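Local coordinates for GrpU microcompartment shell protein (Pectobacterium wasabiae, PDB 4OLP), which probably forms hexameric tiles of a glycyl-radical propanediol microcompartment shell and probably binds an iron-sulfur cluster, at residues 58-66 / 75-85. Residues are numbered along the deposited sequence; the frame is centred on the assembly and turned at random.
Sequences AHVAVSEIF and TLAIFGEVAAV
The carbonyl oxygen of F79 takes the amide of A61, 2.7 Å from N to O and in the carbonyl plane, and also receives a CA-H...O contact from V60. A61 O returns the bond to F79 N, so this pair is doubly joined, as is S63 with A77. One further bond, from I65 N to T75 O, extends the antiparallel ladder, a textbook case of alternating hydrogen-bonded and non-hydrogen-bonded pairs. Side chains divide between two faces. On one, V62 and I78 lie alongside each other, CG1 to CG1 at 3.7 Å, while L76, with CG anti to its backbone N (chi1 179°), brings CD1 within 3.9 Å of V62 CB. A51 and A54 of helix 44-56 cover V62 here. On the other face I65 CG1 rests on the methyl of A77, 3.7 Å from its CB, and the F79 ring turns an edge to A61 O and S63 CB. Beyond G80 the strand gives way to helix 82-92, whose A84 sets its CB 3.5 Å from V60 CG1. E81, the N-cap residue, bends at chi2 and places OE1 over one face of the H59 ring, 3.4 Å above the plane and near the rim; ring and carboxylate are 72° apart. The E81 N to H59 O bond is weak. L76, I78 and G80 bond instead to I40, G38 and A36, making 75-80 an inner strand of the BMC-domain sheet, bonded along both edges. At the helix start, apolar packing joins that weak bond and a carboxylate probably steadied electrostatically if the imidazole were protonated.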
ATOM      1  N   ALA B  58      -4.859  19.749 -28.585  1.00 98.27           N
ATOM      2  CA  ALA B  58      -6.276  19.706 -28.884  1.00102.86           C
ATOM      3  C   ALA B  58      -6.573  18.241 -29.111  1.00 98.79           C
ATOM      4  O   ALA B  58      -5.644  17.452 -29.238  1.00 99.87           O
ATOM      5  CB  ALA B  58      -6.607  20.515 -30.122  1.00105.10           C
ATOM      6  N   HIS B  59      -7.852  17.876 -29.137  1.00 87.73           N
ATOM      7  CA  HIS B  59      -8.272  16.553 -29.559  1.00 82.60           C
ATOM      8  C   HIS B  59      -7.933  15.461 -28.566  1.00 79.69           C
ATOM      9  O   HIS B  59      -8.242  14.317 -28.841  1.00 79.67           O
ATOM     10  CB  HIS B  59      -7.701  16.169 -30.953  1.00 84.08           C
ATOM     11  CG  HIS B  59      -7.996  17.168 -32.038  1.00 88.01           C
ATOM     12  ND1 HIS B  59      -7.087  17.484 -33.027  1.00 88.31           N
ATOM     13  CD2 HIS B  59      -9.084  17.941 -32.272  1.00 93.09           C
ATOM     14  CE1 HIS B  59      -7.603  18.400 -33.824  1.00 93.20           C
ATOM     15  NE2 HIS B  59      -8.811  18.701 -33.384  1.00 98.24           N
ATOM     16  N   VAL B  60      -7.278  15.763 -27.444  1.00 80.41           N
ATOM     17  CA  VAL B  60      -7.194  14.784 -26.382  1.00 78.65           C
ATOM     18  C   VAL B  60      -7.469  15.450 -25.043  1.00 78.63           C
ATOM     19  O   VAL B  60      -7.283  16.627 -24.807  1.00 74.81           O
ATOM     20  CB  VAL B  60      -5.863  13.972 -26.286  1.00 80.85           C
ATOM     21  CG1 VAL B  60      -5.526  13.258 -27.593  1.00 76.93           C
ATOM     22  CG2 VAL B  60      -4.701  14.873 -25.883  1.00 87.44           C
ATOM     23  N   ALA B  61      -7.891  14.595 -24.163  1.00 82.75           N
ATOM     24  CA  ALA B  61      -8.144  14.886 -22.782  1.00 77.94           C
ATOM     25  C   ALA B  61      -7.349  13.851 -21.970  1.00 72.68           C
ATOM     26  O   ALA B  61      -7.073  12.752 -22.450  1.00 71.01           O
ATOM     27  CB  ALA B  61      -9.617  14.733 -22.560  1.00 73.98           C
ATOM     28  N   VAL B  62      -6.915  14.229 -20.780  1.00 71.47           N
ATOM     29  CA  VAL B  62      -6.114  13.335 -19.954  1.00 75.88           C
ATOM     30  C   VAL B  62      -6.665  13.257 -18.557  1.00 80.53           C
ATOM     31  O   VAL B  62      -7.297  14.202 -18.053  1.00 82.49           O
ATOM     32  CB  VAL B  62      -4.638  13.758 -19.831  1.00 77.60           C
ATOM     33  CG1 VAL B  62      -3.891  13.355 -21.089  1.00 83.48           C
ATOM     34  CG2 VAL B  62      -4.505  15.255 -19.554  1.00 76.45           C
ATOM     35  N   SER B  63      -6.385  12.138 -17.917  1.00 77.47           N
ATOM     36  CA  SER B  63      -6.778  11.982 -16.549  1.00 81.77           C
ATOM     37  C   SER B  63      -5.975  10.875 -15.920  1.00 83.39           C
ATOM     38  O   SER B  63      -5.474   9.980 -16.600  1.00 80.44           O
ATOM     39  CB  SER B  63      -8.268  11.707 -16.447  1.00 79.32           C
ATOM     40  OG  SER B  63      -8.617  11.429 -15.110  1.00 88.55           O
ATOM     41  N   GLU B  64      -5.819  11.000 -14.610  1.00 83.24           N
ATOM     42  CA  GLU B  64      -5.258   9.967 -13.802  1.00 84.56           C
ATOM     43  C   GLU B  64      -6.334   8.944 -13.661  1.00 84.79           C
ATOM     44  O   GLU B  64      -7.505   9.294 -13.586  1.00 81.83           O
ATOM     45  CB  GLU B  64      -5.068  10.496 -12.371  1.00 95.87           C
ATOM     46  CG  GLU B  64      -4.362  11.848 -12.216  1.00106.27           C
ATOM     47  CD  GLU B  64      -5.310  12.936 -11.722  1.00113.32           C
ATOM     48  OE1 GLU B  64      -6.148  13.386 -12.544  1.00119.71           O
ATOM     49  OE2 GLU B  64      -5.199  13.344 -10.540  1.00105.39           O
ATOM     50  N   ILE B  65      -5.925   7.689 -13.553  1.00 91.80           N
ATOM     51  CA  ILE B  65      -6.807   6.597 -13.163  1.00 87.80           C
ATOM     52  C   ILE B  65      -6.227   6.004 -11.886  1.00 90.98           C
ATOM     53  O   ILE B  65      -5.011   5.741 -11.819  1.00 88.35           O
ATOM     54  CB  ILE B  65      -6.853   5.528 -14.274  1.00 91.98           C
ATOM     55  CG1 ILE B  65      -7.357   6.131 -15.596  1.00 96.37           C
ATOM     56  CG2 ILE B  65      -7.722   4.349 -13.886  1.00 92.43           C
ATOM     57  CD1 ILE B  65      -8.739   6.759 -15.535  1.00 95.68           C
ATOM     58  N   PHE B  66      -7.094   5.790 -10.889  1.00100.73           N
ATOM     59  CA  PHE B  66      -6.684   5.344  -9.537  1.00109.65           C
ATOM     60  C   PHE B  66      -6.473   3.821  -9.360  1.00114.22           C
ATOM     61  O   PHE B  66      -7.220   3.097  -8.669  1.00105.37           O
ATOM     62  CB  PHE B  66      -7.698   5.854  -8.519  1.00109.62           C
ATOM     63  CG  PHE B  66      -7.810   7.342  -8.473  1.00112.87           C
ATOM     64  CD1 PHE B  66      -6.672   8.135  -8.307  1.00117.12           C
ATOM     65  CD2 PHE B  66      -9.047   7.960  -8.584  1.00114.30           C
ATOM     66  CE1 PHE B  66      -6.768   9.515  -8.261  1.00119.64           C
ATOM     67  CE2 PHE B  66      -9.147   9.338  -8.539  1.00119.92           C
ATOM     68  CZ  PHE B  66      -8.009  10.117  -8.372  1.00122.61           C
ATOM     69  N   THR B  75      -1.616   5.253 -13.381  1.00103.59           N
ATOM     70  CA  THR B  75      -2.101   5.157 -14.773  1.00 95.24           C
ATOM     71  C   THR B  75      -2.647   6.465 -15.338  1.00 86.30           C
ATOM     72  O   THR B  75      -3.421   7.165 -14.685  1.00 85.39           O
ATOM     73  CB  THR B  75      -3.195   4.095 -14.910  1.00 90.38           C
ATOM     74  OG1 THR B  75      -2.696   2.889 -14.354  1.00 93.86           O
ATOM     75  CG2 THR B  75      -3.552   3.841 -16.377  1.00 90.53           C
ATOM     76  N   LEU B  76      -2.202   6.781 -16.551  1.00 80.93           N
ATOM     77  CA  LEU B  76      -2.685   7.930 -17.291  1.00 77.94           C
ATOM     78  C   LEU B  76      -3.597   7.399 -18.375  1.00 78.30           C
ATOM     79  O   LEU B  76      -3.311   6.354 -18.989  1.00 74.33           O
ATOM     80  CB  LEU B  76      -1.521   8.677 -17.942  1.00 78.54           C
ATOM     81  CG  LEU B  76      -1.837   9.913 -18.790  1.00 78.96           C
ATOM     82  CD1 LEU B  76      -2.424  11.070 -17.993  1.00 80.99           C
ATOM     83  CD2 LEU B  76      -0.562  10.355 -19.489  1.00 83.81           C
ATOM     84  N   ALA B  77      -4.700   8.105 -18.585  1.00 74.99           N
ATOM     85  CA  ALA B  77      -5.642   7.755 -19.625  1.00 70.90           C
ATOM     86  C   ALA B  77      -5.670   8.929 -20.566  1.00 68.31           C
ATOM     87  O   ALA B  77      -5.720  10.050 -20.112  1.00 70.52           O
ATOM     88  CB  ALA B  77      -7.016   7.493 -19.035  1.00 71.76           C
ATOM     89  N   ILE B  78      -5.598   8.653 -21.871  1.00 73.33           N
ATOM     90  CA  ILE B  78      -5.601   9.663 -22.915  1.00 69.05           C
ATOM     91  C   ILE B  78      -6.811   9.408 -23.793  1.00 71.38           C
ATOM     92  O   ILE B  78      -6.944   8.340 -24.391  1.00 73.66           O
ATOM     93  CB  ILE B  78      -4.317   9.593 -23.725  1.00 76.29           C
ATOM     94  CG1 ILE B  78      -3.201  10.235 -22.929  1.00 82.88           C
ATOM     95  CG2 ILE B  78      -4.397  10.379 -25.025  1.00 78.82           C
ATOM     96  CD1 ILE B  78      -1.881   9.511 -23.102  1.00 94.44           C
ATOM     97  N   PHE B  79      -7.719  10.377 -23.823  1.00 72.24           N
ATOM     98  CA  PHE B  79      -8.962  10.231 -24.545  1.00 73.48           C
ATOM     99  C   PHE B  79      -8.948  11.165 -25.700  1.00 73.25           C
ATOM    100  O   PHE B  79      -8.599  12.348 -25.552  1.00 72.03           O
ATOM    101  CB  PHE B  79     -10.160  10.616 -23.691  1.00 76.88           C
ATOM    102  CG  PHE B  79     -10.210   9.947 -22.368  1.00 76.89           C
ATOM    103  CD1 PHE B  79      -9.515  10.463 -21.279  1.00 80.25           C
ATOM    104  CD2 PHE B  79     -10.997   8.848 -22.190  1.00 82.06           C
ATOM    105  CE1 PHE B  79      -9.574   9.865 -20.040  1.00 83.91           C
ATOM    106  CE2 PHE B  79     -11.077   8.238 -20.950  1.00 83.31           C
ATOM    107  CZ  PHE B  79     -10.358   8.736 -19.875  1.00 84.84           C
ATOM    108  N   GLY B  80      -9.335  10.648 -26.858  1.00 74.79           N
ATOM    109  CA  GLY B  80      -9.420  11.486 -28.025  1.00 73.18           C
ATOM    110  C   GLY B  80      -9.618  10.699 -29.281  1.00 71.51           C
ATOM    111  O   GLY B  80     -10.182   9.595 -29.277  1.00 59.49           O
ATOM    112  N   GLU B  81      -9.183  11.327 -30.369  1.00 75.39           N
ATOM    113  CA  GLU B  81      -9.351  10.799 -31.696  1.00 77.92           C
ATOM    114  C   GLU B  81      -8.189   9.850 -31.996  1.00 80.64           C
ATOM    115  O   GLU B  81      -7.105   9.978 -31.406  1.00 74.82           O
ATOM    116  CB  GLU B  81      -9.382  11.956 -32.669  1.00 79.88           C
ATOM    117  CG  GLU B  81     -10.657  12.767 -32.589  1.00 83.12           C
ATOM    118  CD  GLU B  81     -10.408  14.281 -32.541  1.00 91.33           C
ATOM    119  OE1 GLU B  81     -10.211  14.870 -33.597  1.00 81.07           O
ATOM    120  OE2 GLU B  81     -10.407  14.913 -31.448  1.00104.39           O
ATOM    121  N   VAL B  82      -8.433   8.884 -32.881  1.00 80.13           N
ATOM    122  CA  VAL B  82      -7.518   7.746 -33.036  1.00 84.92           C
ATOM    123  C   VAL B  82      -6.113   8.233 -33.325  1.00 78.90           C
ATOM    124  O   VAL B  82      -5.156   7.710 -32.759  1.00 82.51           O
ATOM    125  CB  VAL B  82      -7.933   6.777 -34.164  1.00 89.45           C
ATOM    126  CG1 VAL B  82      -7.057   5.535 -34.122  1.00 92.12           C
ATOM    127  CG2 VAL B  82      -9.391   6.374 -34.030  1.00 96.81           C
ATOM    128  N   ALA B  83      -6.003   9.194 -34.233  1.00 75.24           N
ATOM    129  CA  ALA B  83      -4.709   9.737 -34.643  1.00 80.37           C
ATOM    130  C   ALA B  83      -3.962  10.336 -33.464  1.00 83.74           C
ATOM    131  O   ALA B  83      -2.801   9.986 -33.205  1.00 87.36           O
ATOM    132  CB  ALA B  83      -4.901  10.795 -35.714  1.00 77.24           C
ATOM    133  N   ALA B  84      -4.669  11.194 -32.735  1.00 81.51           N
ATOM    134  CA  ALA B  84      -4.116  11.906 -31.594  1.00 73.96           C
ATOM    135  C   ALA B  84      -3.667  10.948 -30.483  1.00 73.11           C
ATOM    136  O   ALA B  84      -2.563  11.076 -29.943  1.00 66.37           O
ATOM    137  CB  ALA B  84      -5.149  12.878 -31.070  1.00 72.57           C
ATOM    138  N   VAL B  85      -4.508   9.972 -30.164  1.00 69.55           N
ATOM    139  CA  VAL B  85      -4.183   9.039 -29.099  1.00 72.27           C
ATOM    140  C   VAL B  85      -2.926   8.273 -29.482  1.00 71.73           C
ATOM    141  O   VAL B  85      -2.001   8.160 -28.682  1.00 73.22           O
ATOM    142  CB  VAL B  85      -5.342   8.064 -28.815  1.00 74.37           C
ATOM    143  CG1 VAL B  85      -4.911   6.970 -27.848  1.00 77.54           C
ATOM    144  CG2 VAL B  85      -6.530   8.824 -28.248  1.00 73.05           C
TER